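Acyl-coenzyme A oxidase acox-1.2 (Caenorhabditis elegans, PDB 5K3J) catalyses the FAD-dependent first step of peroxisomal beta-oxidation of ascaroside pheromone side chains, desaturating the CoA thioester of an ascaroside with a five-carbon omega side chain. Local coordinates at residues Leu440-Tyr445 against Leu529-Phe534; Ser386-Val391 against Leu533-Ala538. All coordinates share one frame; numbering follows the deposited sequence.

Contact 1: Leu440-Tyr445 against Leu529-Phe534. With 6QA (~{S}-[2-[3-[[(2~{R})-4-[[[(2~{R},3~{S},4~{R},5~{R})-5-(6-aminopurin-9-yl)-4-oxidanyl-3-phosphonooxy-oxolan-2-yl]methoxy-oxidanyl-phosphoryl]oxy-oxidanyl-phosphoryl]oxy-3,3-dimethyl-2-oxidanyl-butanoyl]amino]propanoylamino]ethyl] 5-[(2~{R},3~{R},5~{R},6~{S})-6-methyl-3,5-bis(oxidanyl)oxan-2-yl]oxypentanethioate), chain E.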
loop_
_atom_site.group_PDB
_atom_site.type_symbol
_atom_site.label_atom_id
_atom_site.label_comp_id
_atom_site.label_asym_id
_atom_site.label_seq_id
_atom_site.Cartn_x
_atom_site.Cartn_y
_atom_site.Cartn_z
ATOM N N LEU A 440 -4.484 15.177 14.736
ATOM C CA LEU A 440 -5.187 15.633 15.928
ATOM C C LEU A 440 -4.397 16.699 16.674
ATOM O O LEU A 440 -4.970 17.512 17.394
ATOM C CB LEU A 440 -5.479 14.452 16.856
ATOM C CG LEU A 440 -6.697 13.621 16.450
ATOM C CD1 LEU A 440 -6.814 12.367 17.304
ATOM C CD2 LEU A 440 -7.952 14.474 16.559
ATOM N N GLN A 441 -3.081 16.684 16.499
ATOM C CA GLN A 441 -2.212 17.677 17.121
ATOM C C GLN A 441 -2.402 19.045 16.482
ATOM O O GLN A 441 -2.426 20.064 17.172
ATOM C CB GLN A 441 -0.749 17.244 17.022
ATOM C CG GLN A 441 -0.239 16.495 18.238
ATOM C CD GLN A 441 0.077 17.418 19.396
ATOM O OE1 GLN A 441 1.185 17.940 19.501
ATOM N NE2 GLN A 441 -0.893 17.614 20.280
ATOM N N LEU A 442 -2.533 19.061 15.160
ATOM C CA LEU A 442 -2.777 20.296 14.425
ATOM C C LEU A 442 -4.188 20.812 14.695
ATOM O O LEU A 442 -4.435 22.019 14.690
ATOM C CB LEU A 442 -2.569 20.075 12.926
ATOM C CG LEU A 442 -3.107 21.126 11.951
ATOM C CD1 LEU A 442 -2.485 22.487 12.209
ATOM C CD2 LEU A 442 -2.846 20.688 10.532
ATOM N N ALA A 443 -5.104 19.882 14.937
ATOM C CA ALA A 443 -6.491 20.215 15.231
ATOM C C ALA A 443 -6.602 21.008 16.529
ATOM O O ALA A 443 -7.498 21.839 16.680
ATOM C CB ALA A 443 -7.328 18.955 15.307
ATOM N N ARG A 444 -5.694 20.745 17.465
ATOM C CA ARG A 444 -5.658 21.484 18.721
ATOM C C ARG A 444 -5.203 22.919 18.487
ATOM O O ARG A 444 -5.664 23.847 19.150
ATOM C CB ARG A 444 -4.739 20.794 19.729
ATOM C CG ARG A 444 -5.325 19.528 20.316
ATOM C CD ARG A 444 -5.070 19.447 21.807
ATOM N NE ARG A 444 -5.918 18.459 22.468
ATOM C CZ ARG A 444 -6.661 18.717 23.539
ATOM N NH1 ARG A 444 -7.402 17.760 24.083
ATOM N NH2 ARG A 444 -6.661 19.934 24.070
ATOM N N TYR A 445 -4.294 23.090 17.534
ATOM C CA TYR A 445 -3.797 24.409 17.165
ATOM C C TYR A 445 -4.837 25.150 16.341
ATOM O O TYR A 445 -4.794 26.373 16.227
ATOM C CB TYR A 445 -2.479 24.270 16.404
ATOM C CG TYR A 445 -2.042 25.459 15.567
ATOM C CD1 TYR A 445 -1.303 26.501 16.121
ATOM C CD2 TYR A 445 -2.328 25.513 14.207
ATOM C CE1 TYR A 445 -0.888 27.577 15.345
ATOM C CE2 TYR A 445 -1.919 26.580 13.429
ATOM C CZ TYR A 445 -1.200 27.609 14.000
ATOM O OH TYR A 445 -0.792 28.671 13.225
ATOM N N LEU A 529 -7.812 19.726 5.570
ATOM C CA LEU A 529 -8.182 20.872 4.748
ATOM C C LEU A 529 -7.176 22.016 4.894
ATOM O O LEU A 529 -6.773 22.624 3.902
ATOM C CB LEU A 529 -9.592 21.353 5.104
ATOM C CG LEU A 529 -10.724 20.432 4.644
ATOM C CD1 LEU A 529 -12.067 20.904 5.175
ATOM C CD2 LEU A 529 -10.745 20.353 3.128
ATOM N N HIS A 530 -6.760 22.286 6.127
ATOM C CA HIS A 530 -5.841 23.386 6.414
ATOM C C HIS A 530 -4.491 23.217 5.709
ATOM O O HIS A 530 -3.990 24.155 5.089
ATOM C CB HIS A 530 -5.628 23.512 7.924
ATOM C CG HIS A 530 -4.671 24.596 8.314
ATOM N ND1 HIS A 530 -5.086 25.841 8.737
ATOM C CD2 HIS A 530 -3.318 24.621 8.345
ATOM C CE1 HIS A 530 -4.031 26.585 9.013
ATOM N NE2 HIS A 530 -2.944 25.869 8.782
ATOM N N THR A 531 -3.909 22.022 5.799
ATOM C CA THR A 531 -2.593 21.763 5.208
ATOM C C THR A 531 -2.632 21.662 3.693
ATOM O O THR A 531 -1.636 21.931 3.023
ATOM C CB THR A 531 -1.964 20.461 5.731
ATOM O OG1 THR A 531 -2.397 19.357 4.925
ATOM C CG2 THR A 531 -2.338 20.223 7.167
ATOM N N ARG A 532 -3.767 21.238 3.154
ATOM C CA ARG A 532 -3.901 21.158 1.711
ATOM C C ARG A 532 -3.931 22.565 1.144
ATOM O O ARG A 532 -3.416 22.821 0.057
ATOM C CB ARG A 532 -5.155 20.382 1.311
ATOM C CG ARG A 532 -5.038 18.880 1.519
ATOM C CD ARG A 532 -5.456 18.120 0.276
ATOM N NE ARG A 532 -6.583 17.233 0.536
ATOM C CZ ARG A 532 -7.159 16.475 -0.390
ATOM N NH1 ARG A 532 -6.711 16.498 -1.639
ATOM N NH2 ARG A 532 -8.183 15.693 -0.072
ATOM N N LEU A 533 -4.535 23.477 1.897
ATOM C CA LEU A 533 -4.520 24.888 1.546
ATOM C C LEU A 533 -3.088 25.398 1.510
ATOM O O LEU A 533 -2.700 26.111 0.584
ATOM C CB LEU A 533 -5.356 25.704 2.537
ATOM C CG LEU A 533 -5.147 27.221 2.585
ATOM C CD1 LEU A 533 -5.408 27.877 1.233
ATOM C CD2 LEU A 533 -6.028 27.846 3.655
ATOM N N PHE A 534 -2.303 25.020 2.515
ATOM C CA PHE A 534 -0.922 25.482 2.625
ATOM C C PHE A 534 -0.048 24.970 1.487
ATOM O O PHE A 534 0.745 25.723 0.924
ATOM C CB PHE A 534 -0.320 25.055 3.964
ATOM C CG PHE A 534 1.073 25.570 4.190
ATOM C CD1 PHE A 534 1.282 26.801 4.790
ATOM C CD2 PHE A 534 2.174 24.824 3.798
ATOM C CE1 PHE A 534 2.563 27.279 4.993
ATOM C CE2 PHE A 534 3.453 25.295 3.998
ATOM C CZ PHE A 534 3.648 26.527 4.598
HETATM P P26 6QA E . 3.046 14.657 25.155
HETATM P P29 6QA E . 1.509 16.749 26.693
HETATM P P50 6QA E . -2.573 21.626 23.729
HETATM O O01 6QA E . 12.418 9.208 6.410
HETATM C C02 6QA E . 13.103 9.647 7.604
HETATM C C03 6QA E . 13.101 8.382 8.477
HETATM O O04 6QA E . 13.440 8.654 9.759
HETATM C C05 6QA E . 12.434 9.199 10.552
HETATM C C06 6QA E . 12.206 8.242 11.754
HETATM C C07 6QA E . 11.777 9.105 12.964
HETATM C C08 6QA E . 12.116 8.353 14.249
HETATM C C09 6QA E . 10.913 8.136 15.069
HETATM S S10 6QA E . 11.109 8.685 16.841
HETATM C C11 6QA E . 9.794 9.794 17.418
HETATM C C12 6QA E . 8.550 9.829 16.580
HETATM N N13 6QA E . 7.444 9.650 17.445
HETATM C C14 6QA E . 6.449 10.687 17.625
HETATM C C15 6QA E . 5.226 10.447 18.581
HETATM C C16 6QA E . 5.248 11.578 19.664
HETATM N N17 6QA E . 3.909 12.163 19.867
HETATM C C18 6QA E . 3.639 12.822 21.152
HETATM C C19 6QA E . 2.264 13.440 21.392
HETATM O O20 6QA E . 1.409 13.100 20.324
HETATM C C21 6QA E . 2.345 14.989 21.509
HETATM C C22 6QA E . 0.862 15.401 21.912
HETATM C C23 6QA E . 2.824 15.583 20.143
HETATM C C24 6QA E . 3.284 15.521 22.586
HETATM O O25 6QA E . 2.633 15.631 23.869
HETATM O O27 6QA E . 2.774 13.169 24.892
HETATM O O28 6QA E . 2.108 15.211 26.468
HETATM O O30 6QA E . 2.299 17.374 27.848
HETATM O O31 6QA E . 1.640 17.613 25.258
HETATM C C32 6QA E . 0.551 18.204 24.657
HETATM C C33 6QA E . 0.648 19.761 24.942
HETATM O O34 6QA E . 1.848 20.176 24.800
HETATM C C35 6QA E . 1.934 21.188 23.530
HETATM N N36 6QA E . 2.977 20.701 22.611
HETATM C C37 6QA E . 3.159 19.434 22.232
HETATM N N38 6QA E . 4.197 19.325 21.402
HETATM C C39 6QA E . 4.723 20.573 21.234
HETATM C C40 6QA E . 3.958 21.450 22.004
HETATM N N41 6QA E . 4.277 22.773 22.018
HETATM C C42 6QA E . 5.306 23.217 21.296
HETATM N N43 6QA E . 6.071 22.399 20.544
HETATM C C44 6QA E . 5.819 21.091 20.487
HETATM N N45 6QA E . 6.650 20.201 19.669
HETATM C C46 6QA E . 0.761 21.236 22.976
HETATM O O47 6QA E . 0.306 22.658 22.836
HETATM C C48 6QA E . -0.207 20.485 23.886
HETATM O O49 6QA E . -1.103 21.347 24.507
HETATM O O51 6QA E . -3.682 21.090 24.585
HETATM O O52 6QA E . -2.582 20.929 22.359
HETATM O O53 6QA E . -2.742 23.103 23.496
HETATM O O54 6QA E . 0.051 16.660 27.071
HETATM O O55 6QA E . 4.514 14.842 25.492
HETATM O O56 6QA E . 4.482 12.854 21.999
HETATM O O57 6QA E . 6.534 11.730 17.069
HETATM O O58 6QA E . 9.940 7.614 14.538
HETATM O O59 6QA E . 14.046 7.398 7.978
HETATM C C60 6QA E . 15.377 7.917 7.878
HETATM C C61 6QA E . 16.189 6.721 7.435
HETATM C C62 6QA E . 15.423 9.134 6.917
HETATM C C63 6QA E . 14.448 10.169 7.289
HETATM O O64 6QA E . 16.766 9.732 6.965
#
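Leu442 and Thr531 meet methyl to methyl: Leu442 CD2 lies 3.4 Å from Thr531 CG2, the two side chains passing each other at a slant. The other branch of the leucine, CD1, comes within 4.5 Å of His530 CD2, a looser contact made obliquely to the imidazole ring. Leu442 reaches both because its CG stands anti to the backbone N (chi1 165°), which carries the fork of methyls off helix 435-450 toward helix 520-543. The imidazole has its polar partner elsewhere: ND1 is hydrogen-bonded to Tyr467 OH, which limits how the ring can turn. The backbones stay well apart, 9.1 Å between Leu442 CA and His530 CA, and the segments meet only through carbon atoms of these side chains. The contact joins the C-alpha1 helical domain of the acyl-CoA oxidase fold to the helical C-terminal part of the chain. Helix 435-450 turns another face to the ascaroside-CoA. There Gln441 lays its amide against the geminal dimethyl group of the pantetheine arm, with CD 3.3 Å from 6QA C22, while OE1 is hydrogen-bonded to His382 NE2. An alanine here is likely to uncover those two methyls and leave the His382 NE2 group without its amide partner. One turn on, Arg444 sends NH2 to within 3.2 Å of 6QA O51 on the 3'-phosphate. Trp516 makes a cation-pi contact with that guanidinium, and Arg512 comes close beside it, adding positive charge that probably suits the phosphate.

Contact 2: Ser386-Val391 against Leu533-Ala538. With ATP (adenosine-5'-triphosphate), chain D.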
loop_
_atom_site.group_PDB
_atom_site.type_symbol
_atom_site.label_atom_id
_atom_site.label_comp_id
_atom_site.label_asym_id
_atom_site.label_seq_id
_atom_site.Cartn_x
_atom_site.Cartn_y
_atom_site.Cartn_z
ATOM N N SER A 386 2.830 19.030 11.778
ATOM C CA SER A 386 2.093 17.902 12.336
ATOM C C SER A 386 1.144 17.318 11.302
ATOM O O SER A 386 1.117 16.108 11.073
ATOM C CB SER A 386 1.313 18.327 13.575
ATOM O OG SER A 386 2.197 18.698 14.617
ATOM N N GLY A 387 0.364 18.192 10.678
ATOM C CA GLY A 387 -0.572 17.768 9.655
ATOM C C GLY A 387 0.106 17.603 8.312
ATOM O O GLY A 387 -0.308 16.777 7.501
ATOM N N LEU A 388 1.148 18.393 8.079
ATOM C CA LEU A 388 1.846 18.373 6.801
ATOM C C LEU A 388 2.456 17.000 6.518
ATOM O O LEU A 388 2.352 16.497 5.402
ATOM C CB LEU A 388 2.935 19.446 6.762
ATOM C CG LEU A 388 3.419 19.838 5.366
ATOM C CD1 LEU A 388 2.249 20.322 4.534
ATOM C CD2 LEU A 388 4.500 20.905 5.439
ATOM N N LYS A 389 3.079 16.386 7.520
ATOM C CA LYS A 389 3.684 15.072 7.323
ATOM C C LYS A 389 2.613 13.995 7.156
ATOM O O LYS A 389 2.815 13.019 6.443
ATOM C CB LYS A 389 4.618 14.729 8.487
ATOM C CG LYS A 389 3.917 14.536 9.821
ATOM C CD LYS A 389 4.330 13.224 10.480
ATOM C CE LYS A 389 3.550 12.038 9.925
ATOM N NZ LYS A 389 4.009 10.737 10.495
ATOM N N SER A 390 1.471 14.189 7.805
ATOM C CA SER A 390 0.392 13.212 7.751
ATOM C C SER A 390 -0.276 13.180 6.377
ATOM O O SER A 390 -0.366 12.126 5.749
ATOM C CB SER A 390 -0.647 13.505 8.832
ATOM O OG SER A 390 -0.090 13.320 10.121
ATOM N N VAL A 391 -0.738 14.340 5.918
ATOM C CA VAL A 391 -1.405 14.445 4.622
ATOM C C VAL A 391 -0.465 14.062 3.483
ATOM O O VAL A 391 -0.847 13.319 2.575
ATOM C CB VAL A 391 -1.949 15.866 4.378
ATOM C CG1 VAL A 391 -2.355 16.049 2.921
ATOM C CG2 VAL A 391 -3.127 16.144 5.295
ATOM N N LEU A 533 -4.535 23.477 1.897
ATOM C CA LEU A 533 -4.520 24.888 1.546
ATOM C C LEU A 533 -3.088 25.398 1.510
ATOM O O LEU A 533 -2.700 26.111 0.584
ATOM C CB LEU A 533 -5.356 25.704 2.537
ATOM C CG LEU A 533 -5.147 27.221 2.585
ATOM C CD1 LEU A 533 -5.408 27.877 1.233
ATOM C CD2 LEU A 533 -6.028 27.846 3.655
ATOM N N PHE A 534 -2.303 25.020 2.515
ATOM C CA PHE A 534 -0.922 25.482 2.625
ATOM C C PHE A 534 -0.048 24.970 1.487
ATOM O O PHE A 534 0.745 25.723 0.924
ATOM C CB PHE A 534 -0.320 25.055 3.964
ATOM C CG PHE A 534 1.073 25.570 4.190
ATOM C CD1 PHE A 534 1.282 26.801 4.790
ATOM C CD2 PHE A 534 2.174 24.824 3.798
ATOM C CE1 PHE A 534 2.563 27.279 4.993
ATOM C CE2 PHE A 534 3.453 25.295 3.998
ATOM C CZ PHE A 534 3.648 26.527 4.598
ATOM N N ILE A 535 -0.183 23.684 1.173
ATOM C CA ILE A 535 0.570 23.064 0.085
ATOM C C ILE A 535 0.362 23.832 -1.218
ATOM O O ILE A 535 1.305 24.059 -1.979
ATOM C CB ILE A 535 0.165 21.585 -0.108
ATOM C CG1 ILE A 535 0.569 20.763 1.117
ATOM C CG2 ILE A 535 0.807 21.003 -1.359
ATOM C CD1 ILE A 535 -0.118 19.417 1.212
ATOM N N ILE A 536 -0.878 24.250 -1.452
ATOM C CA ILE A 536 -1.236 25.024 -2.633
ATOM C C ILE A 536 -0.558 26.396 -2.647
ATOM O O ILE A 536 0.048 26.784 -3.649
ATOM C CB ILE A 536 -2.759 25.205 -2.720
ATOM C CG1 ILE A 536 -3.431 23.852 -2.951
ATOM C CG2 ILE A 536 -3.124 26.174 -3.831
ATOM C CD1 ILE A 536 -4.935 23.923 -3.017
ATOM N N GLU A 537 -0.662 27.120 -1.534
ATOM C CA GLU A 537 -0.049 28.440 -1.405
ATOM C C GLU A 537 1.455 28.378 -1.622
ATOM O O GLU A 537 2.023 29.170 -2.376
ATOM C CB GLU A 537 -0.337 29.038 -0.027
ATOM C CG GLU A 537 -1.801 29.194 0.306
ATOM C CD GLU A 537 -2.011 29.952 1.597
ATOM O OE1 GLU A 537 -1.892 29.332 2.675
ATOM O OE2 GLU A 537 -2.280 31.171 1.533
ATOM N N ALA A 538 2.086 27.430 -0.937
ATOM C CA ALA A 538 3.520 27.199 -1.046
ATOM C C ALA A 538 3.939 26.998 -2.498
ATOM O O ALA A 538 4.940 27.557 -2.950
ATOM C CB ALA A 538 3.921 25.994 -0.211
HETATM P PG ATP D . -12.396 13.807 3.675
HETATM O O1G ATP D . -12.528 14.997 4.596
HETATM O O2G ATP D . -13.540 12.824 3.774
HETATM O O3G ATP D . -11.987 14.154 2.264
HETATM P PB ATP D . -10.771 11.525 3.758
HETATM O O1B ATP D . -9.441 11.570 3.039
HETATM O O2B ATP D . -11.978 10.933 3.070
HETATM O O3B ATP D . -11.127 13.010 4.271
HETATM P PA ATP D . -11.811 10.247 5.997
HETATM O O1A ATP D . -11.831 10.942 7.339
HETATM O O2A ATP D . -13.022 10.314 5.096
HETATM O O3A ATP D . -10.541 10.779 5.164
HETATM O "O5'" ATP D . -11.433 8.702 6.222
HETATM C "C5'" ATP D . -11.179 7.847 5.107
HETATM C "C4'" ATP D . -10.029 6.938 5.504
HETATM O "O4'" ATP D . -8.771 7.521 5.146
HETATM C "C3'" ATP D . -10.039 6.740 7.009
HETATM O "O3'" ATP D . -10.083 5.344 7.310
HETATM C "C2'" ATP D . -8.742 7.348 7.498
HETATM O "O2'" ATP D . -8.124 6.539 8.500
HETATM C "C1'" ATP D . -7.872 7.443 6.254
HETATM N N9 ATP D . -6.988 8.636 6.284
HETATM C C8 ATP D . -7.363 9.896 6.005
HETATM N N7 ATP D . -6.324 10.760 6.117
HETATM C C5 ATP D . -5.244 10.044 6.475
HETATM C C6 ATP D . -3.821 10.335 6.764
HETATM N N6 ATP D . -3.326 11.596 6.689
HETATM N N1 ATP D . -3.031 9.291 7.101
HETATM C C2 ATP D . -3.507 8.033 7.178
HETATM N N3 ATP D . -4.785 7.700 6.933
HETATM C C4 ATP D . -5.687 8.645 6.582
#
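Leu388 and Ile535 make the close part of this contact. Leu388 CD1 sits 3.8 Å from Ile535 CG1 and 4.2 Å from Ile535 CD1, alongside the isoleucine's longer branch, with the two side chains slanting across one another. The CB of Leu388 does not aim at helix 520-543; with CG anti to the backbone N (chi1 -161°), the end of the side chain swings over to reach it. Ile535 does point across, and with CG1 anti to the carbonyl carbon (chi1 -66°) it is the longer branch that meets the leucine methyl. The looser flank begins at Val391, whose CG1 stays 4.4 Å from Ile535 CD1. Phe534 is looser still: its ring points across as well, yet CD2 stops 4.6 Å from Leu388 CD1. Both helices, 379-405 and 520-543, belong to the mostly helical part of the acyl-CoA oxidase fold, and the contact buries an apolar seam between them. Helix 343-363 closes one side of it, where Thr355 touches both Phe534 and Ile535; helix 481-507 packs on Leu533 and Ile536. Beyond the seam, Glu537 lies on a partly exposed surface of its helix. Away from the seam, helix 379-405 also meets the nucleotide: Ser390 O accepts a weak hydrogen bond from the adenine amino group, ATP N6, at 3.2 Å and a bent 139°. The Ser390 side chain touches helix 435-450 at Leu439. The same ATP is gripped by Arg528 and Tyr573, and by His340 and Gln402 of the second subunit.

Overall arrangement
Contacts 1 and 2 share helix 520-543 and lie with their centres about 8 Å apart. Thr531 is the joint between them: its CG2 is 3.8 Å from Gly387 C, and its side chain also touches Val391. Leu442 CD2 in turn packs 3.8 Å from Gly387 CA, so helices 379-405, 435-450 and 520-543 meet as a three-way core. The ligands lie around this core. Segment 440-445 touches the ascaroside-CoA through Gln441 and Arg444 and the FAD through Leu440, although the Leu442 side chain itself is about 13 Å from the FAD. Contact 2 borders the ATP shared between subunits; the Thr531 side chain of contact 1 is about 8 Å from that nucleotide.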